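Local coordinates for cytoplasmic protein (Cryptococcus neoformans var. grubii serotype A, PDB 7LPO), which probably hydrolyses the beta-glucosidic bond of steryl glucosides, as a fungal sterylglucosidase of glycoside hydrolase family 5, at residues A[457-462]-A[523-528]; A[548-553]-A[661-666]. One frame throughout, in Å; residues are numbered along the deposited sequence.

Contact 1 (A[457-462]-A[523-528]); sequences LTLMTK and GIPYDM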
loop_
_atom_site.group_PDB
_atom_site.type_symbol
_atom_site.label_atom_id
_atom_site.label_comp_id
_atom_site.label_asym_id
_atom_site.label_seq_id
_atom_site.Cartn_x
_atom_site.Cartn_y
_atom_site.Cartn_z
ATOM N N LEU A 457 -5.832 -3.777 -14.590
ATOM C CA LEU A 457 -6.499 -3.264 -15.778
ATOM C C LEU A 457 -7.420 -2.102 -15.419
ATOM O O LEU A 457 -7.443 -1.070 -16.103
ATOM C CB LEU A 457 -7.287 -4.383 -16.462
ATOM C CG LEU A 457 -8.117 -3.907 -17.657
ATOM C CD1 LEU A 457 -7.189 -3.451 -18.783
ATOM C CD2 LEU A 457 -9.066 -4.977 -18.169
ATOM N N THR A 458 -8.226 -2.273 -14.376
ATOM C CA THR A 458 -9.138 -1.213 -13.964
ATOM C C THR A 458 -8.374 0.010 -13.475
ATOM O O THR A 458 -8.694 1.148 -13.844
ATOM C CB THR A 458 -10.076 -1.741 -12.878
ATOM O OG1 THR A 458 -10.781 -2.891 -13.380
ATOM C CG2 THR A 458 -11.065 -0.681 -12.461
ATOM N N LEU A 459 -7.342 -0.212 -12.661
ATOM C CA LEU A 459 -6.555 0.894 -12.129
ATOM C C LEU A 459 -5.924 1.715 -13.246
ATOM O O LEU A 459 -6.009 2.946 -13.246
ATOM C CB LEU A 459 -5.484 0.341 -11.197
ATOM C CG LEU A 459 -4.713 1.308 -10.308
ATOM C CD1 LEU A 459 -5.637 1.986 -9.339
ATOM C CD2 LEU A 459 -3.612 0.551 -9.578
ATOM N N MET A 460 -5.295 1.052 -14.219
ATOM C CA MET A 460 -4.538 1.795 -15.223
ATOM C C MET A 460 -5.436 2.457 -16.261
ATOM O O MET A 460 -5.126 3.556 -16.738
ATOM C CB MET A 460 -3.538 0.877 -15.922
ATOM C CG MET A 460 -2.637 0.107 -14.973
ATOM S SD MET A 460 -1.569 1.170 -13.948
ATOM C CE MET A 460 -0.614 1.979 -15.199
ATOM N N THR A 461 -6.529 1.807 -16.651
ATOM C CA THR A 461 -7.402 2.354 -17.683
ATOM C C THR A 461 -8.491 3.244 -17.112
ATOM O O THR A 461 -9.194 3.908 -17.891
ATOM C CB THR A 461 -8.051 1.226 -18.487
ATOM O OG1 THR A 461 -8.919 0.472 -17.632
ATOM C CG2 THR A 461 -6.990 0.305 -19.070
ATOM N N LYS A 462 -8.641 3.285 -15.781
ATOM C CA LYS A 462 -9.717 4.020 -15.111
ATOM C C LYS A 462 -11.072 3.768 -15.817
ATOM O O LYS A 462 -11.831 4.678 -16.100
ATOM C CB LYS A 462 -9.378 5.517 -15.039
ATOM C CG LYS A 462 -8.047 5.731 -14.307
ATOM C CD LYS A 462 -7.709 7.183 -14.120
ATOM C CE LYS A 462 -6.633 7.339 -13.043
ATOM N NZ LYS A 462 -6.185 8.742 -12.936
ATOM N N GLY A 523 -8.042 -1.697 -3.962
ATOM C CA GLY A 523 -8.975 -0.619 -4.261
ATOM C C GLY A 523 -9.161 -0.413 -5.748
ATOM O O GLY A 523 -8.581 -1.120 -6.573
ATOM N N ILE A 524 -9.982 0.584 -6.075
ATOM C CA ILE A 524 -10.334 0.899 -7.462
ATOM C C ILE A 524 -10.383 2.408 -7.642
ATOM O O ILE A 524 -10.551 3.162 -6.675
ATOM C CB ILE A 524 -11.692 0.291 -7.881
ATOM C CG1 ILE A 524 -12.810 0.783 -6.957
ATOM C CG2 ILE A 524 -11.649 -1.237 -7.844
ATOM C CD1 ILE A 524 -13.677 1.891 -7.528
ATOM N N PRO A 525 -10.251 2.877 -8.886
ATOM C CA PRO A 525 -10.336 4.324 -9.155
ATOM C C PRO A 525 -11.773 4.805 -9.327
ATOM O O PRO A 525 -12.571 4.200 -10.047
ATOM C CB PRO A 525 -9.547 4.489 -10.457
ATOM C CG PRO A 525 -9.782 3.158 -11.179
ATOM C CD PRO A 525 -9.832 2.106 -10.075
ATOM N N TYR A 526 -12.086 5.924 -8.684
ATOM C CA TYR A 526 -13.417 6.506 -8.760
ATOM C C TYR A 526 -13.553 7.533 -9.876
ATOM O O TYR A 526 -14.681 7.843 -10.279
ATOM C CB TYR A 526 -13.784 7.147 -7.415
ATOM C CG TYR A 526 -14.236 6.133 -6.390
ATOM C CD1 TYR A 526 -15.554 5.721 -6.335
ATOM C CD2 TYR A 526 -13.341 5.568 -5.496
ATOM C CE1 TYR A 526 -15.974 4.779 -5.408
ATOM C CE2 TYR A 526 -13.758 4.619 -4.565
ATOM C CZ TYR A 526 -15.077 4.239 -4.534
ATOM O OH TYR A 526 -15.511 3.337 -3.612
ATOM N N ASP A 527 -12.439 8.053 -10.392
ATOM C CA ASP A 527 -12.471 9.022 -11.487
ATOM C C ASP A 527 -12.583 8.353 -12.851
ATOM O O ASP A 527 -11.951 8.788 -13.818
ATOM C CB ASP A 527 -11.241 9.928 -11.427
ATOM C CG ASP A 527 -9.922 9.156 -11.424
ATOM O OD1 ASP A 527 -9.883 8.008 -10.931
ATOM O OD2 ASP A 527 -8.906 9.719 -11.893
ATOM N N MET A 528 -13.401 7.308 -12.947
ATOM C CA MET A 528 -13.575 6.587 -14.198
ATOM C C MET A 528 -14.317 7.422 -15.226
ATOM O O MET A 528 -15.097 8.312 -14.886
ATOM C CB MET A 528 -14.377 5.318 -13.979
ATOM C CG MET A 528 -13.782 4.357 -13.023
ATOM S SD MET A 528 -14.876 2.953 -12.896
ATOM C CE MET A 528 -13.787 1.795 -12.057
#
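Pro525 presses its ring against the last turn of helix 456-461, and the close packing runs from Thr458 to the carbonyl of Lys462. The ring atom CG of Pro525 lies 3.5 Å from the carbonyl O of Thr458. CG2 of Thr458, anti to its own backbone N, meets CD of Pro525. The same CG2 of Thr458 is 3.7 Å from the terminal CE of Met528, whose extended chain carries that methyl back to the helix. OG1 of Thr458, beside the backbone N (chi1 -57°), is held by Asp455. Where Lys462 leaves the helix with positive phi, its carbonyl O receives a CA-H...O contact from CA of Met528 at 3.2 Å. The contact joins segments that follow two strands, 447-449 and 518-522, of what is probably the TIM barrel expected for family 5. The Leu459 edge is looser: CD1 of Leu459 stays 4.3 Å from CD of Pro525. The extended chain of Lys462 is partly exposed but fastened at its tip. It crosses Asp527 obliquely; NZ of Lys462 bonds to the syn lone pair of OD2 of Asp527 at 3.1 Å, a salt bridge, and also to O of Gly587.

Contact 2 (A[548-553]-A[661-666]); sequences SQQKAM and AVAAFC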
loop_
_atom_site.group_PDB
_atom_site.type_symbol
_atom_site.label_atom_id
_atom_site.label_comp_id
_atom_site.label_asym_id
_atom_site.label_seq_id
_atom_site.Cartn_x
_atom_site.Cartn_y
_atom_site.Cartn_z
ATOM N N SER A 548 -20.557 1.855 -12.377
ATOM C CA SER A 548 -19.317 1.217 -12.818
ATOM C C SER A 548 -18.321 1.076 -11.671
ATOM O O SER A 548 -17.690 0.022 -11.511
ATOM C CB SER A 548 -18.699 2.011 -13.963
ATOM O OG SER A 548 -19.395 1.747 -15.163
ATOM N N GLN A 549 -18.152 2.125 -10.870
ATOM C CA GLN A 549 -17.262 2.019 -9.721
ATOM C C GLN A 549 -17.736 0.924 -8.773
ATOM O O GLN A 549 -16.922 0.187 -8.189
ATOM C CB GLN A 549 -17.188 3.365 -9.010
ATOM C CG GLN A 549 -16.475 4.456 -9.816
ATOM C CD GLN A 549 -17.396 5.221 -10.758
ATOM O OE1 GLN A 549 -18.457 4.733 -11.151
ATOM N NE2 GLN A 549 -16.980 6.429 -11.138
ATOM N N GLN A 550 -19.060 0.781 -8.640
ATOM C CA GLN A 550 -19.632 -0.200 -7.732
ATOM C C GLN A 550 -19.307 -1.625 -8.175
ATOM O O GLN A 550 -18.882 -2.451 -7.364
ATOM C CB GLN A 550 -21.138 0.004 -7.649
ATOM C CG GLN A 550 -21.841 -0.924 -6.692
ATOM C CD GLN A 550 -23.240 -0.450 -6.356
ATOM O OE1 GLN A 550 -24.193 -1.212 -6.462
ATOM N NE2 GLN A 550 -23.371 0.804 -5.959
ATOM N N LYS A 551 -19.506 -1.929 -9.459
ATOM C CA LYS A 551 -19.161 -3.260 -9.952
ATOM C C LYS A 551 -17.676 -3.549 -9.761
ATOM O O LYS A 551 -17.294 -4.628 -9.290
ATOM C CB LYS A 551 -19.543 -3.392 -11.428
ATOM C CG LYS A 551 -21.037 -3.356 -11.713
ATOM C CD LYS A 551 -21.306 -3.697 -13.173
ATOM C CE LYS A 551 -22.477 -2.921 -13.742
ATOM N NZ LYS A 551 -23.712 -3.086 -12.921
ATOM N N ALA A 552 -16.816 -2.606 -10.150
ATOM C CA ALA A 552 -15.378 -2.809 -9.989
ATOM C C ALA A 552 -15.025 -3.054 -8.530
ATOM O O ALA A 552 -14.321 -4.016 -8.199
ATOM C CB ALA A 552 -14.615 -1.598 -10.532
ATOM N N MET A 553 -15.498 -2.180 -7.642
ATOM C CA MET A 553 -15.276 -2.332 -6.208
ATOM C C MET A 553 -15.774 -3.690 -5.710
ATOM O O MET A 553 -15.074 -4.385 -4.975
ATOM C CB MET A 553 -15.993 -1.208 -5.458
ATOM C CG MET A 553 -15.698 -1.113 -3.980
ATOM S SD MET A 553 -14.101 -0.314 -3.630
ATOM C CE MET A 553 -13.244 -1.616 -2.925
ATOM N N ALA A 661 -20.144 4.525 -4.035
ATOM C CA ALA A 661 -20.259 3.075 -4.190
ATOM C C ALA A 661 -20.191 2.363 -2.842
ATOM O O ALA A 661 -19.598 1.292 -2.718
ATOM C CB ALA A 661 -19.189 2.534 -5.137
ATOM N N VAL A 662 -20.806 2.972 -1.826
ATOM C CA VAL A 662 -20.845 2.395 -0.487
ATOM C C VAL A 662 -21.418 0.982 -0.510
ATOM O O VAL A 662 -21.012 0.128 0.284
ATOM C CB VAL A 662 -21.646 3.331 0.448
ATOM C CG1 VAL A 662 -23.139 3.278 0.121
ATOM C CG2 VAL A 662 -21.390 2.992 1.892
ATOM N N ALA A 663 -22.358 0.701 -1.413
ATOM C CA ALA A 663 -22.950 -0.632 -1.442
ATOM C C ALA A 663 -21.899 -1.714 -1.670
ATOM O O ALA A 663 -22.081 -2.858 -1.240
ATOM C CB ALA A 663 -24.023 -0.708 -2.521
ATOM N N ALA A 664 -20.791 -1.380 -2.330
ATOM C CA ALA A 664 -19.791 -2.391 -2.648
ATOM C C ALA A 664 -18.732 -2.547 -1.566
ATOM O O ALA A 664 -18.265 -3.668 -1.335
ATOM C CB ALA A 664 -19.113 -2.063 -3.982
ATOM N N PHE A 665 -18.336 -1.467 -0.883
ATOM C CA PHE A 665 -17.275 -1.605 0.108
ATOM C C PHE A 665 -17.782 -1.798 1.530
ATOM O O PHE A 665 -17.005 -2.241 2.379
ATOM C CB PHE A 665 -16.291 -0.418 0.048
ATOM C CG PHE A 665 -16.857 0.931 0.422
ATOM C CD1 PHE A 665 -17.160 1.248 1.736
ATOM C CD2 PHE A 665 -16.991 1.918 -0.541
ATOM C CE1 PHE A 665 -17.631 2.509 2.073
ATOM C CE2 PHE A 665 -17.449 3.186 -0.212
ATOM C CZ PHE A 665 -17.769 3.483 1.098
ATOM N N CYS A 666 -19.051 -1.520 1.808
ATOM C CA CYS A 666 -19.645 -1.771 3.119
ATOM C C CYS A 666 -20.456 -3.057 3.019
ATOM O O CYS A 666 -21.508 -3.081 2.369
ATOM C CB CYS A 666 -20.519 -0.599 3.559
ATOM S SG CYS A 666 -21.215 -0.807 5.213
#
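Ala661 and Ala664 turn their methyl groups onto helix 547-559, which lies between strands 518-522 and 567-570; these pair in parallel, consistent with a helix of the TIM barrel expected for family 5. The contact joins it to the short helix 662-665, which leads into strand 669-673, and is buried and made by van der Waals packing. Backbone-to-methyl contacts come first: CB of Ala661, the N-cap residue of helix 662-665, rests 3.8 Å from CA of Gln550, and CB of Ala664 lies 3.4 Å from the carbonyl O of Gln550. Small side chains thus let the two backbones come near, with the CA atoms of Gln550 and Ala661 4.9 Å apart. The second kind is the long chain of Gln550 laid over alanines. Its CG is anti to the backbone N (chi1 -178°) and touches CB of Ala664, and the extended chain brings the amide to Ala663, where NE2 is 3.8 Å from CB. Apolar contacts between side chains complete the set. Met553, with CG also anti to its N, sets that CG 4.1 Å from CB of Phe665; the ring of Phe665 turns away from helix 547-559, lies with one face over CA of Val662 and meets Trp94 edge-to-face. Tightest of the apolar side-chain pairs is Met553 CG against Ala664 CB, at 3.5 Å.

Contacts 1 and 2 have centres 12 Å apart. Helix 547-559, a partner in contact 2, also packs against the 523-528 loop of contact 1 and lies between that loop and the short helix 662-665. One link is polar: NE2 of Gln549 is 2.8 Å from O of Tyr526, a probable hydrogen bond from contact 2 into the loop of contact 1. Packing adds to it, with CG1 of Ile524 3.7 Å from SD of Met553 and OH of Tyr526 3.7 Å from CD2 of Phe665, so that the loop touches both segments of contact 2. A bound Tris molecule, probably from the crystallisation liquor, lies about 4 Å from the side chain of Leu459 in contact 1 and may mark a pocket.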